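Local coordinates for putative methylase (Clostridium difficile, PDB 3LDU), which binds GTP and probably methylates guanine bases of ribosomal RNA as a THUMP-containing methyltransferase, at residues A[56-60]-A[180-186]; A[61-67]-A[155-161]; A[68-72]-A[152-156]. All coordinates share one frame. Numbering follows the deposited sequence.

Contacts 2 and 3 pair the same two neighbouring strands, 63-70 and 153-159, and share Thr155 and Ile156, with a beta bulge near their junction. Contact 2 is the more buried of the two and covers the loops at one end of the pair; contact 3, its centre about 26 Å from that of the chain, runs out to an exposed, charged end. Contact 1, centred about 3 Å from the chain centre, is of another kind: a loop against the first turns of helix 181-189, tied by side-chain carboxylate bonds instead of backbone pairing. Its loop 56-60 leads directly into 61-67 and, as 152-161 precedes 180-186, contacts 2 and 3 are nested inside the chain loop that contact 1 closes.

Contact 1. Residues A[56-60]-A[180-186]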
# COMPACT_ATOMS: atom_id res chain seq x y z
N LEU A 56 4.13 6.99 -3.27
CA LEU A 56 3.90 6.22 -2.04
C LEU A 56 3.65 4.73 -2.32
O LEU A 56 2.72 4.37 -3.05
CB LEU A 56 2.72 6.83 -1.25
CG LEU A 56 2.96 8.25 -0.76
CD1 LEU A 56 1.70 8.76 -0.05
CD2 LEU A 56 4.17 8.33 0.16
N ARG A 57 4.49 3.86 -1.73
CA ARG A 57 4.39 2.41 -1.93
C ARG A 57 3.57 1.71 -0.86
O ARG A 57 3.12 0.59 -1.07
CB ARG A 57 5.79 1.79 -1.95
CG ARG A 57 6.74 2.47 -2.91
CD ARG A 57 8.09 1.77 -2.97
NE ARG A 57 9.08 2.60 -3.65
CZ ARG A 57 9.36 2.53 -4.94
NH1 ARG A 57 8.71 1.65 -5.71
NH2 ARG A 57 10.27 3.33 -5.46
N CYS A 58 3.37 2.37 0.28
CA CYS A 58 2.66 1.75 1.40
C CYS A 58 1.26 2.32 1.67
O CYS A 58 0.56 1.88 2.57
CB CYS A 58 3.51 1.81 2.66
SG CYS A 58 5.04 0.83 2.50
N ALA A 59 0.87 3.31 0.87
CA ALA A 59 -0.47 3.89 0.98
C ALA A 59 -1.46 3.07 0.19
O ALA A 59 -1.16 2.65 -0.93
CB ALA A 59 -0.45 5.33 0.45
N GLU A 60 -2.66 2.87 0.73
CA GLU A 60 -3.68 2.15 -0.04
C GLU A 60 -4.40 3.10 -0.99
O GLU A 60 -4.99 2.66 -1.97
CB GLU A 60 -4.70 1.48 0.88
CG GLU A 60 -4.10 0.45 1.81
CD GLU A 60 -3.47 -0.71 1.06
OE1 GLU A 60 -4.05 -1.18 0.06
OE2 GLU A 60 -2.40 -1.17 1.51
N ARG A 180 -0.27 -8.64 -0.69
CA ARG A 180 -0.62 -7.32 -1.22
C ARG A 180 0.65 -6.52 -1.55
O ARG A 180 1.62 -6.58 -0.79
CB ARG A 180 -1.45 -6.58 -0.17
CG ARG A 180 -2.26 -5.45 -0.72
CD ARG A 180 -3.18 -4.93 0.38
NE ARG A 180 -4.18 -3.99 -0.13
CZ ARG A 180 -5.45 -4.30 -0.38
NH1 ARG A 180 -5.89 -5.54 -0.18
NH2 ARG A 180 -6.27 -3.37 -0.84
N GLU A 181 0.65 -5.79 -2.66
CA GLU A 181 1.85 -5.04 -3.10
C GLU A 181 2.33 -4.02 -2.05
O GLU A 181 3.54 -3.82 -1.86
CB GLU A 181 1.59 -4.33 -4.44
CG GLU A 181 1.38 -5.26 -5.63
CD GLU A 181 -0.07 -5.68 -5.84
OE1 GLU A 181 -0.83 -5.80 -4.85
OE2 GLU A 181 -0.45 -5.89 -7.01
N THR A 182 1.39 -3.33 -1.40
CA THR A 182 1.74 -2.33 -0.39
C THR A 182 2.39 -2.98 0.83
O THR A 182 3.37 -2.47 1.37
CB THR A 182 0.50 -1.58 0.08
OG1 THR A 182 -0.55 -2.52 0.35
CG2 THR A 182 0.03 -0.60 -1.02
N LEU A 183 1.84 -4.11 1.25
CA LEU A 183 2.43 -4.86 2.36
C LEU A 183 3.84 -5.31 2.00
O LEU A 183 4.77 -5.17 2.79
CB LEU A 183 1.55 -6.06 2.71
CG LEU A 183 2.06 -6.98 3.82
CD1 LEU A 183 2.27 -6.20 5.09
CD2 LEU A 183 1.07 -8.11 4.05
N ALA A 184 4.00 -5.85 0.79
CA ALA A 184 5.32 -6.29 0.33
C ALA A 184 6.34 -5.16 0.35
O ALA A 184 7.46 -5.34 0.81
CB ALA A 184 5.22 -6.90 -1.09
N ALA A 185 5.98 -3.99 -0.15
CA ALA A 185 6.91 -2.86 -0.06
C ALA A 185 7.26 -2.55 1.39
O ALA A 185 8.40 -2.23 1.70
CB ALA A 185 6.31 -1.62 -0.75
N GLY A 186 6.27 -2.63 2.27
CA GLY A 186 6.51 -2.36 3.68
C GLY A 186 7.48 -3.36 4.29
O GLY A 186 8.31 -3.01 5.13
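The loop after helix 48-55 of the ferredoxin-like region packs here on the first turns of helix 181-189 in the methyltransferase region, a buried interdomain contact. Arg180, at the N-cap position, sends its extended side chain to Glu60: NE donates to OE1 at 2.8 Å, a salt bridge in which NH2 joins by a weaker 3.2 Å bond. Phe14 touches both side chains of this pair. Thr182 buries the most surface here. Its CA lies 3.3 Å from Arg57 O in a CA-H...O contact, its CG2 is 3.5 Å from Ala59 O, and its OG1 donates to Glu60 OE2 at 2.6 Å, so the carboxylate holds the helix start with both oxygens. One turn on, Ala185 sets CB 3.7 Å from Arg57 CB, while the far end of that arginine leads away to Met220 O. The backbone at Gly186 completes the approach, bringing its N to 3.7 Å from Cys58 SG, the same sulfur that lies 4.3 Å from Ala185 CB.

Contact 2. Residues A[61-67]-A[155-161]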
# COMPACT_ATOMS: atom_id res chain seq x y z
N ARG A 61 -4.35 4.39 -0.67
CA ARG A 61 -4.85 5.42 -1.56
C ARG A 61 -4.57 6.79 -0.98
O ARG A 61 -3.94 6.91 0.08
CB ARG A 61 -6.34 5.24 -1.90
CG ARG A 61 -7.24 5.10 -0.70
CD ARG A 61 -8.70 5.01 -1.13
NE ARG A 61 -8.98 3.81 -1.92
CZ ARG A 61 -9.07 3.78 -3.24
NH1 ARG A 61 -9.34 2.64 -3.87
NH2 ARG A 61 -8.90 4.90 -3.94
N VAL A 62 -4.91 7.83 -1.74
CA VAL A 62 -4.59 9.19 -1.33
C VAL A 62 -5.89 9.99 -1.38
O VAL A 62 -6.48 10.13 -2.45
CB VAL A 62 -3.55 9.83 -2.26
CG1 VAL A 62 -3.34 11.31 -1.88
CG2 VAL A 62 -2.24 9.05 -2.21
N HIS A 63 -6.34 10.46 -0.22
CA HIS A 63 -7.57 11.25 -0.12
C HIS A 63 -7.26 12.72 0.08
O HIS A 63 -6.35 13.09 0.82
CB HIS A 63 -8.38 10.79 1.09
CG HIS A 63 -8.91 9.39 0.99
ND1 HIS A 63 -10.17 9.11 0.52
CD2 HIS A 63 -8.35 8.21 1.31
CE1 HIS A 63 -10.37 7.80 0.55
NE2 HIS A 63 -9.27 7.23 1.04
N LEU A 64 -8.05 13.57 -0.56
CA LEU A 64 -8.01 15.00 -0.30
C LEU A 64 -9.03 15.31 0.80
O LEU A 64 -10.23 15.10 0.61
CB LEU A 64 -8.35 15.77 -1.58
CG LEU A 64 -8.52 17.28 -1.39
CD1 LEU A 64 -7.22 17.92 -0.90
CD2 LEU A 64 -8.98 17.93 -2.68
N LYS A 65 -8.56 15.78 1.95
CA LYS A 65 -9.45 16.04 3.07
C LYS A 65 -10.22 17.33 2.81
O LYS A 65 -9.63 18.36 2.49
CB LYS A 65 -8.68 16.18 4.36
CG LYS A 65 -9.55 16.17 5.60
CD LYS A 65 -8.69 16.29 6.84
CE LYS A 65 -9.54 16.34 8.10
NZ LYS A 65 -8.69 16.37 9.32
N ILE A 66 -11.55 17.26 2.95
CA ILE A 66 -12.41 18.44 2.75
C ILE A 66 -12.86 19.05 4.07
O ILE A 66 -12.84 20.27 4.26
CB ILE A 66 -13.67 18.07 1.91
CG1 ILE A 66 -13.27 17.44 0.58
CG2 ILE A 66 -14.53 19.33 1.66
CD1 ILE A 66 -12.39 18.34 -0.27
N ALA A 67 -13.28 18.20 4.99
CA ALA A 67 -13.88 18.71 6.23
C ALA A 67 -13.82 17.67 7.32
O ALA A 67 -13.79 16.47 7.05
CB ALA A 67 -15.31 19.12 5.98
N THR A 155 -15.17 12.63 8.90
CA THR A 155 -14.19 13.19 7.98
C THR A 155 -14.73 12.97 6.58
O THR A 155 -15.07 11.85 6.22
CB THR A 155 -12.82 12.53 8.11
OG1 THR A 155 -12.27 12.83 9.40
CG2 THR A 155 -11.89 13.06 7.04
N ILE A 156 -14.86 14.04 5.80
CA ILE A 156 -15.25 13.90 4.42
C ILE A 156 -14.05 14.20 3.53
O ILE A 156 -13.33 15.18 3.75
CB ILE A 156 -16.45 14.83 4.04
CG1 ILE A 156 -17.67 14.53 4.91
CG2 ILE A 156 -16.86 14.61 2.59
CD1 ILE A 156 -18.85 15.44 4.65
N SER A 157 -13.82 13.35 2.54
CA SER A 157 -12.69 13.55 1.66
C SER A 157 -13.09 13.19 0.24
O SER A 157 -14.16 12.63 0.01
CB SER A 157 -11.52 12.67 2.10
OG SER A 157 -11.89 11.30 2.02
N ILE A 158 -12.22 13.53 -0.71
CA ILE A 158 -12.40 13.10 -2.09
C ILE A 158 -11.25 12.17 -2.46
O ILE A 158 -10.09 12.48 -2.22
CB ILE A 158 -12.42 14.30 -3.07
CG1 ILE A 158 -13.37 15.40 -2.54
CG2 ILE A 158 -12.81 13.83 -4.48
CD1 ILE A 158 -13.58 16.56 -3.50
N ASP A 159 -11.59 11.02 -3.04
CA ASP A 159 -10.58 10.07 -3.50
C ASP A 159 -9.83 10.63 -4.71
O ASP A 159 -10.46 10.99 -5.71
CB ASP A 159 -11.28 8.76 -3.87
CG ASP A 159 -10.33 7.73 -4.46
OD1 ASP A 159 -9.12 7.81 -4.16
OD2 ASP A 159 -10.79 6.86 -5.22
N THR A 160 -8.50 10.72 -4.63
CA THR A 160 -7.70 11.24 -5.74
C THR A 160 -7.11 10.11 -6.57
O THR A 160 -6.49 10.35 -7.61
CB THR A 160 -6.53 12.14 -5.26
OG1 THR A 160 -5.52 11.33 -4.64
CG2 THR A 160 -7.00 13.19 -4.26
N THR A 161 -7.32 8.88 -6.11
CA THR A 161 -6.61 7.71 -6.65
C THR A 161 -7.39 6.90 -7.69
O THR A 161 -6.93 6.71 -8.81
CB THR A 161 -6.18 6.79 -5.49
OG1 THR A 161 -5.35 7.54 -4.60
CG2 THR A 161 -5.42 5.58 -6.03
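Ile66 lays its side chain across that of Ile158, with their CG1 atoms 3.7 Å apart. It belongs to a classic beta bulge, in which Ile66 and Ala67 together face Ile156, whose O accepts from Ile66 N at 2.9 Å and from Ala67 N at 3.3 Å; Ala67 O in turn accepts from Ile156 N at 2.9 Å. Before the bulge, Leu64 and Ile158 form a hydrogen-bonded pair (Leu64 N to Ile158 O 2.8 Å, Ile158 N to Leu64 O 2.9 Å), flanked by the non-hydrogen-bonded pairs His63-Asp159 and Lys65-Ser157. Leu64, Ala67, Ile156 and Ile158 share one face; His63 and Ser157 lie on the other, where Phe146 meets the histidine edge-to-face. Past the strands, Thr160 N and OG1 both bind Val62 O, at 3.0 and 2.7 Å, and Val62 N donates at 2.9 Å to Thr161 OG1, which also hydrogen-bonds Asn53 OD1. Asp159 OD1 accepts from Thr161 N at 2.9 Å, an Asx turn, and forms a salt bridge with Arg61 NH2 at 2.9 Å, its hydrogen bond weak in angle. Strand 63-70 also pairs with 7-12, so this bulged antiparallel pairing joins the N-terminal ferredoxin-like and THUMP parts in one continuous sheet.

Contact 3. Residues A[68-72]-A[152-156]; sequences EFEAK and DKVTI
Two extended strands, 68-70 and 153-156, run antiparallel with axes 4.5 Å apart and directions at 153°. Phe69 and Val154 form the hydrogen-bonded pair (Phe69 N to Val154 O 3.0 Å, Val154 N to Phe69 O 2.7 Å), flanked by the non-hydrogen-bonded pairs Glu68-Thr155 and Glu70-Lys153, CA atoms about 4.4 Å apart. Ala71 N donates to Asp152 O at 3.0 Å. Phe69, chi1 p, leans its ring over the neighbouring strand: Val154 CB makes an off-centre CH-pi contact 4.2 Å from the ring centroid, and Ile156 CD1 meets Phe69 CZ at 4.0 Å. Val154, chi1 t, puts CB against the ring and CG2 3.6 Å from Ala71 CB, filling the hollow beside it. Asp152, phi/psi 74/3, ends the tight connection from strand 145-150. Lys72 (m, t, t, m) reaches Asp152 OD2 with NZ at 3.0 Å, a salt bridge. A water bonds Asp152 OD1 (2.7 Å), which also accepts from Lys107 N, and Ala71 O (2.8 Å). This is an antiparallel pair of the THUMP region's mixed sheet, its apolar face covered by helix 74-82.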
# COMPACT_ATOMS: atom_id res chain seq x y z
N GLU A 68 -13.81 18.14 8.57
CA GLU A 68 -13.97 17.26 9.71
C GLU A 68 -14.83 17.97 10.74
O GLU A 68 -14.62 19.15 11.03
CB GLU A 68 -12.60 16.86 10.30
CG GLU A 68 -12.70 16.06 11.59
CD GLU A 68 -11.35 15.51 12.03
OE1 GLU A 68 -11.33 14.60 12.89
OE2 GLU A 68 -10.31 15.99 11.53
N PHE A 69 -15.83 17.27 11.26
CA PHE A 69 -16.75 17.85 12.23
C PHE A 69 -17.45 16.74 12.99
O PHE A 69 -17.45 15.59 12.57
CB PHE A 69 -17.80 18.72 11.54
CG PHE A 69 -18.51 18.04 10.39
CD1 PHE A 69 -19.55 17.15 10.64
CD2 PHE A 69 -18.15 18.28 9.07
CE1 PHE A 69 -20.22 16.51 9.58
CE2 PHE A 69 -18.81 17.66 8.02
CZ PHE A 69 -19.84 16.77 8.27
N GLU A 70 -18.04 17.08 14.12
CA GLU A 70 -18.83 16.12 14.88
C GLU A 70 -20.24 16.05 14.30
O GLU A 70 -20.81 17.06 13.91
CB GLU A 70 -18.88 16.54 16.34
CG GLU A 70 -19.62 15.57 17.22
CD GLU A 70 -19.50 15.92 18.68
OE1 GLU A 70 -20.49 16.43 19.25
OE2 GLU A 70 -18.40 15.71 19.23
N ALA A 71 -20.80 14.85 14.26
CA ALA A 71 -22.19 14.69 13.85
C ALA A 71 -22.81 13.53 14.62
O ALA A 71 -22.42 12.39 14.44
CB ALA A 71 -22.29 14.45 12.35
N LYS A 72 -23.77 13.83 15.48
CA LYS A 72 -24.41 12.79 16.28
C LYS A 72 -25.82 12.46 15.79
O LYS A 72 -26.46 11.54 16.29
CB LYS A 72 -24.44 13.20 17.76
CG LYS A 72 -23.07 13.24 18.41
CD LYS A 72 -23.16 13.68 19.87
CE LYS A 72 -21.79 13.80 20.53
NZ LYS A 72 -21.15 12.48 20.81
N ASP A 152 -18.06 9.48 16.36
CA ASP A 152 -18.89 10.64 16.01
C ASP A 152 -18.16 11.78 15.31
O ASP A 152 -18.77 12.81 15.01
CB ASP A 152 -19.64 11.16 17.24
CG ASP A 152 -20.51 10.10 17.88
OD1 ASP A 152 -21.10 9.30 17.13
OD2 ASP A 152 -20.61 10.08 19.12
N LYS A 153 -16.87 11.62 15.03
CA LYS A 153 -16.15 12.63 14.26
C LYS A 153 -16.20 12.21 12.79
O LYS A 153 -15.75 11.13 12.43
CB LYS A 153 -14.69 12.75 14.72
CG LYS A 153 -14.50 12.90 16.24
CD LYS A 153 -13.09 12.45 16.69
CE LYS A 153 -13.01 10.93 16.98
NZ LYS A 153 -12.02 10.16 16.13
N VAL A 154 -16.77 13.07 11.96
CA VAL A 154 -16.94 12.78 10.54
C VAL A 154 -15.80 13.41 9.77
O VAL A 154 -15.48 14.57 9.97
CB VAL A 154 -18.25 13.39 10.03
CG1 VAL A 154 -18.43 13.14 8.53
CG2 VAL A 154 -19.45 12.84 10.83
N THR A 155 -15.17 12.63 8.90
CA THR A 155 -14.19 13.19 7.98
C THR A 155 -14.73 12.97 6.58
O THR A 155 -15.07 11.85 6.22
CB THR A 155 -12.82 12.53 8.11
OG1 THR A 155 -12.27 12.83 9.40
CG2 THR A 155 -11.89 13.06 7.04
N ILE A 156 -14.86 14.04 5.80
CA ILE A 156 -15.25 13.90 4.42
C ILE A 156 -14.05 14.20 3.53
O ILE A 156 -13.33 15.18 3.75
CB ILE A 156 -16.45 14.83 4.04
CG1 ILE A 156 -17.67 14.53 4.91
CG2 ILE A 156 -16.86 14.61 2.59
CD1 ILE A 156 -18.85 15.44 4.65
O HOH W 1 -22.11 9.58 14.69